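Local coordinates for protein polyketide synthase PksJ (Bacillus subtilis subsp. subtilis, PDB 4J1Q) that catalyses, through a ketoreductase domain of the bacillaene assembly line, stereoselective alpha- and beta-ketoreduction, probably with NADPH as hydride donor, at residues Gly292-Arg297 with Gly389-Gly394. Sequence-based numbering, arbitrary orientation.
With NDP (NADPH dihydro-nicotinamide-adenine-dinucleotide phosphate), chain B.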
ATOM      1  N   GLY A 292      -0.026  -7.995  -8.606  1.00 38.76           N
ATOM      2  CA  GLY A 292      -1.300  -7.459  -8.171  1.00 38.03           C
ATOM      3  C   GLY A 292      -2.146  -6.983  -9.310  1.00 41.02           C
ATOM      4  O   GLY A 292      -1.685  -6.886 -10.440  1.00 60.41           O
ATOM      5  N   SER A 293      -3.352  -6.571  -8.987  1.00 42.64           N
ATOM      6  CA  SER A 293      -4.375  -6.325  -9.965  1.00 47.35           C
ATOM      7  C   SER A 293      -5.492  -5.632  -9.204  1.00 41.12           C
ATOM      8  O   SER A 293      -5.566  -5.757  -8.002  1.00 38.25           O
ATOM      9  CB  SER A 293      -4.866  -7.653 -10.570  1.00 52.38           C
ATOM     10  OG  SER A 293      -5.321  -8.563  -9.567  1.00 53.27           O
ATOM     11  N   SER A 294      -6.254  -4.784  -9.878  1.00 40.02           N
ATOM     12  CA  SER A 294      -7.434  -4.199  -9.283  1.00 39.79           C
ATOM     13  C   SER A 294      -8.666  -4.754  -9.963  1.00 41.53           C
ATOM     14  O   SER A 294      -8.646  -5.031 -11.172  1.00 40.60           O
ATOM     15  CB  SER A 294      -7.401  -2.702  -9.472  1.00 41.96           C
ATOM     16  OG  SER A 294      -7.525  -2.378 -10.853  1.00 58.68           O
ATOM     17  N   LYS A 295      -9.734  -4.940  -9.192  1.00 39.43           N
ATOM     18  CA  LYS A 295     -11.003  -5.341  -9.766  1.00 44.04           C
ATOM     19  C   LYS A 295     -12.106  -4.414  -9.311  1.00 44.92           C
ATOM     20  O   LYS A 295     -12.612  -4.538  -8.199  1.00 43.77           O
ATOM     21  CB  LYS A 295     -11.320  -6.783  -9.382  1.00 50.97           C
ATOM     22  CG  LYS A 295     -10.290  -7.766  -9.929  1.00 59.25           C
ATOM     23  CD  LYS A 295     -10.595  -9.205  -9.580  1.00 66.98           C
ATOM     24  CE  LYS A 295      -9.501 -10.107 -10.156  1.00 84.33           C
ATOM     25  NZ  LYS A 295      -9.309  -9.925 -11.632  1.00 82.23           N
ATOM     26  N   ASP A 296     -12.473  -3.462 -10.143  1.00 43.87           N
ATOM     27  CA  ASP A 296     -13.369  -2.413  -9.685  1.00 46.10           C
ATOM     28  C   ASP A 296     -14.796  -2.869  -9.419  1.00 44.93           C
ATOM     29  O   ASP A 296     -15.428  -3.504 -10.260  1.00 45.19           O
ATOM     30  CB  ASP A 296     -13.336  -1.251 -10.639  1.00 51.14           C
ATOM     31  CG  ASP A 296     -11.957  -0.653 -10.732  1.00 61.39           C
ATOM     32  OD1 ASP A 296     -11.129  -0.986  -9.857  1.00 63.79           O
ATOM     33  OD2 ASP A 296     -11.673   0.085 -11.700  1.00 73.34           O
ATOM     34  N   ARG A 297     -15.219  -2.689  -8.175  1.00 41.83           N
ATOM     35  CA  ARG A 297     -16.607  -2.824  -7.789  1.00 40.63           C
ATOM     36  C   ARG A 297     -16.854  -2.099  -6.479  1.00 38.45           C
ATOM     37  O   ARG A 297     -15.990  -2.100  -5.618  1.00 36.53           O
ATOM     38  CB  ARG A 297     -16.968  -4.284  -7.618  1.00 41.88           C
ATOM     39  CG  ARG A 297     -17.778  -4.803  -8.786  1.00 51.07           C
ATOM     40  CD  ARG A 297     -18.507  -6.058  -8.379  1.00 61.73           C
ATOM     41  NE  ARG A 297     -17.787  -7.265  -8.775  1.00 64.61           N
ATOM     42  CZ  ARG A 297     -18.311  -8.484  -8.699  1.00 85.91           C
ATOM     43  NH1 ARG A 297     -17.595  -9.544  -9.058  1.00 90.18           N
ATOM     44  NH2 ARG A 297     -19.562  -8.645  -8.264  1.00 83.26           N
ATOM     45  N   GLY A 389       0.885   2.118 -18.709  1.00 84.20           N
ATOM     46  CA  GLY A 389       0.574   0.901 -17.995  1.00 92.35           C
ATOM     47  C   GLY A 389      -0.697   0.308 -18.574  1.00102.59           C
ATOM     48  O   GLY A 389      -1.617   1.037 -18.943  1.00 97.49           O
ATOM     49  N   GLY A 390      -0.682  -1.005 -18.782  1.00109.67           N
ATOM     50  CA  GLY A 390      -1.901  -1.793 -18.830  1.00121.41           C
ATOM     51  C   GLY A 390      -2.602  -1.724 -17.494  1.00135.99           C
ATOM     52  O   GLY A 390      -2.402  -0.781 -16.728  1.00150.17           O
ATOM     53  N   MET A 391      -3.417  -2.728 -17.200  1.00141.32           N
ATOM     54  CA  MET A 391      -4.526  -2.518 -16.288  1.00148.38           C
ATOM     55  C   MET A 391      -5.422  -1.455 -16.920  1.00160.31           C
ATOM     56  O   MET A 391      -5.823  -1.584 -18.080  1.00179.75           O
ATOM     57  CB  MET A 391      -4.008  -2.027 -14.930  1.00143.88           C
ATOM     58  CG  MET A 391      -4.523  -2.804 -13.731  1.00142.20           C
ATOM     59  SD  MET A 391      -3.856  -2.164 -12.180  1.00140.34           S
ATOM     60  CE  MET A 391      -3.110  -3.629 -11.478  1.00108.82           C
ATOM     61  N   GLN A 392      -5.633  -0.354 -16.207  1.00154.24           N
ATOM     62  CA  GLN A 392      -6.543   0.697 -16.673  1.00141.00           C
ATOM     63  C   GLN A 392      -5.917   1.601 -17.738  1.00143.00           C
ATOM     64  O   GLN A 392      -4.703   1.785 -17.770  1.00131.26           O
ATOM     65  CB  GLN A 392      -7.051   1.533 -15.494  1.00127.82           C
ATOM     66  CG  GLN A 392      -7.972   0.777 -14.549  1.00119.64           C
ATOM     67  CD  GLN A 392      -7.996   1.365 -13.151  1.00116.63           C
ATOM     68  OE1 GLN A 392      -7.049   2.029 -12.729  1.00118.90           O
ATOM     69  NE2 GLN A 392      -9.083   1.121 -12.421  1.00112.48           N
ATOM     70  N   VAL A 393      -6.753   2.113 -18.639  1.00147.59           N
ATOM     71  CA  VAL A 393      -6.389   3.232 -19.520  1.00149.84           C
ATOM     72  C   VAL A 393      -7.455   4.339 -19.430  1.00153.42           C
ATOM     73  O   VAL A 393      -8.652   4.055 -19.465  1.00149.51           O
ATOM     74  CB  VAL A 393      -6.223   2.775 -20.991  1.00134.33           C
ATOM     75  CG1 VAL A 393      -5.337   3.748 -21.754  1.00128.72           C
ATOM     76  CG2 VAL A 393      -5.644   1.368 -21.061  1.00118.31           C
ATOM     77  N   GLY A 394      -7.016   5.594 -19.316  1.00157.82           N
ATOM     78  CA  GLY A 394      -7.853   6.686 -18.791  1.00164.25           C
ATOM     79  C   GLY A 394      -9.080   7.037 -19.615  1.00174.52           C
ATOM     80  O   GLY A 394     -10.172   7.251 -19.067  1.00187.59           O
TER
HETATM   81  PA  NDP B 501      -0.700  -5.459 -14.659  1.00 42.82           P
HETATM   82  O1A NDP B 501      -2.007  -6.136 -14.229  1.00 51.22           O
HETATM   83  O2A NDP B 501      -0.300  -5.260 -16.088  1.00 35.80           O
HETATM   84  O5B NDP B 501       0.507  -6.149 -13.875  1.00 31.83           O
HETATM   85  C5B NDP B 501       0.266  -6.956 -12.720  1.00 31.17           C
HETATM   86  C4B NDP B 501       0.983  -8.271 -12.982  1.00 24.24           C
HETATM   87  O4B NDP B 501       0.972  -9.038 -11.776  1.00 28.89           O
HETATM   88  C3B NDP B 501       0.207  -9.099 -13.993  1.00 25.25           C
HETATM   89  O3B NDP B 501       1.166  -9.345 -15.059  1.00 35.86           O
HETATM   90  C2B NDP B 501      -0.151 -10.395 -13.268  1.00 22.89           C
HETATM   91  O2B NDP B 501       0.185 -11.553 -14.092  1.00 29.46           O
HETATM   92  C1B NDP B 501       0.787 -10.418 -12.075  1.00 19.91           C
HETATM   93  N9A NDP B 501       0.078 -11.083 -10.941  1.00 20.36           N
HETATM   94  C8A NDP B 501      -1.220 -10.864 -10.527  1.00 13.95           C
HETATM   95  N7A NDP B 501      -1.459 -11.689  -9.435  1.00 16.99           N
HETATM   96  C5A NDP B 501      -0.269 -12.376  -9.139  1.00 14.77           C
HETATM   97  C6A NDP B 501       0.092 -13.321  -8.181  1.00 19.31           C
HETATM   98  N6A NDP B 501      -0.800 -13.807  -7.258  1.00 17.86           N
HETATM   99  N1A NDP B 501       1.365 -13.811  -8.173  1.00 24.24           N
HETATM  100  C2A NDP B 501       2.265 -13.414  -9.106  1.00 18.82           C
HETATM  101  N3A NDP B 501       1.918 -12.531 -10.068  1.00 26.12           N
HETATM  102  C4A NDP B 501       0.672 -11.965 -10.085  1.00 17.05           C
HETATM  103  O3  NDP B 501      -0.664  -4.031 -13.908  1.00 37.32           O
HETATM  104  PN  NDP B 501       0.595  -3.053 -14.053  1.00 41.65           P
HETATM  105  O1N NDP B 501      -0.012  -1.803 -14.684  1.00 37.32           O
HETATM  106  O2N NDP B 501       1.811  -3.789 -14.585  1.00 43.77           O
HETATM  107  O5D NDP B 501       0.898  -2.708 -12.504  1.00 39.28           O
HETATM  108  C5D NDP B 501       2.123  -3.060 -11.846  1.00 35.06           C
HETATM  109  C4D NDP B 501       1.951  -2.756 -10.340  1.00 40.63           C
HETATM  110  O4D NDP B 501       1.925  -1.324 -10.151  1.00 36.72           O
HETATM  111  C3D NDP B 501       0.607  -3.283  -9.818  1.00 27.77           C
HETATM  112  O3D NDP B 501       0.768  -3.882  -8.511  1.00 30.05           O
HETATM  113  C2D NDP B 501      -0.258  -2.061  -9.766  1.00 32.03           C
HETATM  114  O2D NDP B 501      -1.184  -2.193  -8.683  1.00 30.21           O
HETATM  115  C1D NDP B 501       0.717  -0.893  -9.561  1.00 36.34           C
HETATM  116  N1N NDP B 501       0.229   0.335 -10.203  1.00 40.01           N
HETATM  117  C2N NDP B 501       0.094   0.429 -11.557  1.00 43.51           C
HETATM  118  C3N NDP B 501      -0.432   1.592 -12.166  1.00 35.44           C
HETATM  119  C7N NDP B 501      -0.555   1.676 -13.689  1.00 55.92           C
HETATM  120  O7N NDP B 501      -0.702   2.791 -14.206  1.00 48.88           O
HETATM  121  N7N NDP B 501      -0.598   0.551 -14.443  1.00 38.74           N
HETATM  122  C4N NDP B 501      -0.888   2.664 -11.355  1.00 34.57           C
HETATM  123  C5N NDP B 501      -0.765   2.525  -9.958  1.00 38.42           C
HETATM  124  C6N NDP B 501      -0.211   1.339  -9.418  1.00 40.20           C
HETATM  125  P2B NDP B 501      -0.595 -12.965 -13.933  1.00 28.03           P
HETATM  126  O1X NDP B 501      -2.077 -12.538 -14.010  1.00 30.05           O
HETATM  127  O2X NDP B 501       0.015 -13.719 -15.108  1.00 30.16           O
HETATM  128  O3X NDP B 501      -0.214 -13.524 -12.577  1.00 26.66           O
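Met-391 runs alongside the NADPH diphosphate and presses its methyl group against the backbone of Gly-292 to Ser-294, bringing together two loops of the Rossmann fold ketoreductase domain. One loop follows strand 286-289, the other strand 377-383, and the cofactor lies against both. The tight end is here: Met-391 CE sits 3.3 Å from Ser-293 CA and also touches Gly-292 O. On the cofactor side the same CE is 3.5 Å from the bridging oxygen O3 of NDP. The chain runs straight out to the sulfur and then bends at chi3, -124°, which turns CE in between peptide and diphosphate. Met-391 is poorly ordered, however, and with chi3 away from a staggered value the exact seat of CE is only approximately known; Tyr-351 of helix 349-370 touches this side chain as well.

The backbone angles of Gly-292 bring its CA hydrogens close to the preceding carbonyl oxygen, a conformation that suits glycine. Its N gives a weak hydrogen bond to O4B, the ribose oxygen on the adenosine side. From the other loop, Gly-390 O takes a weak bond from the nicotinamide amide, N7N, so the two loops touch the adenosine and nicotinamide halves of the cofactor respectively.

Moving outward, the packing thins. Ser-294 OG stands 3.9 Å from Met-391 SD, a van der Waals approach with no hydrogen bond. At the solvent side, Asp-296 and Gln-392 extend from opposite directions, Asp-296 being exposed, and their carboxylate and amide planes are twisted 54° apart. One weak polar link joins the outer ends: Gln-392 NE2 donates to Asp-296 OD2 at 2.9 Å, through an N-H bent to 123°.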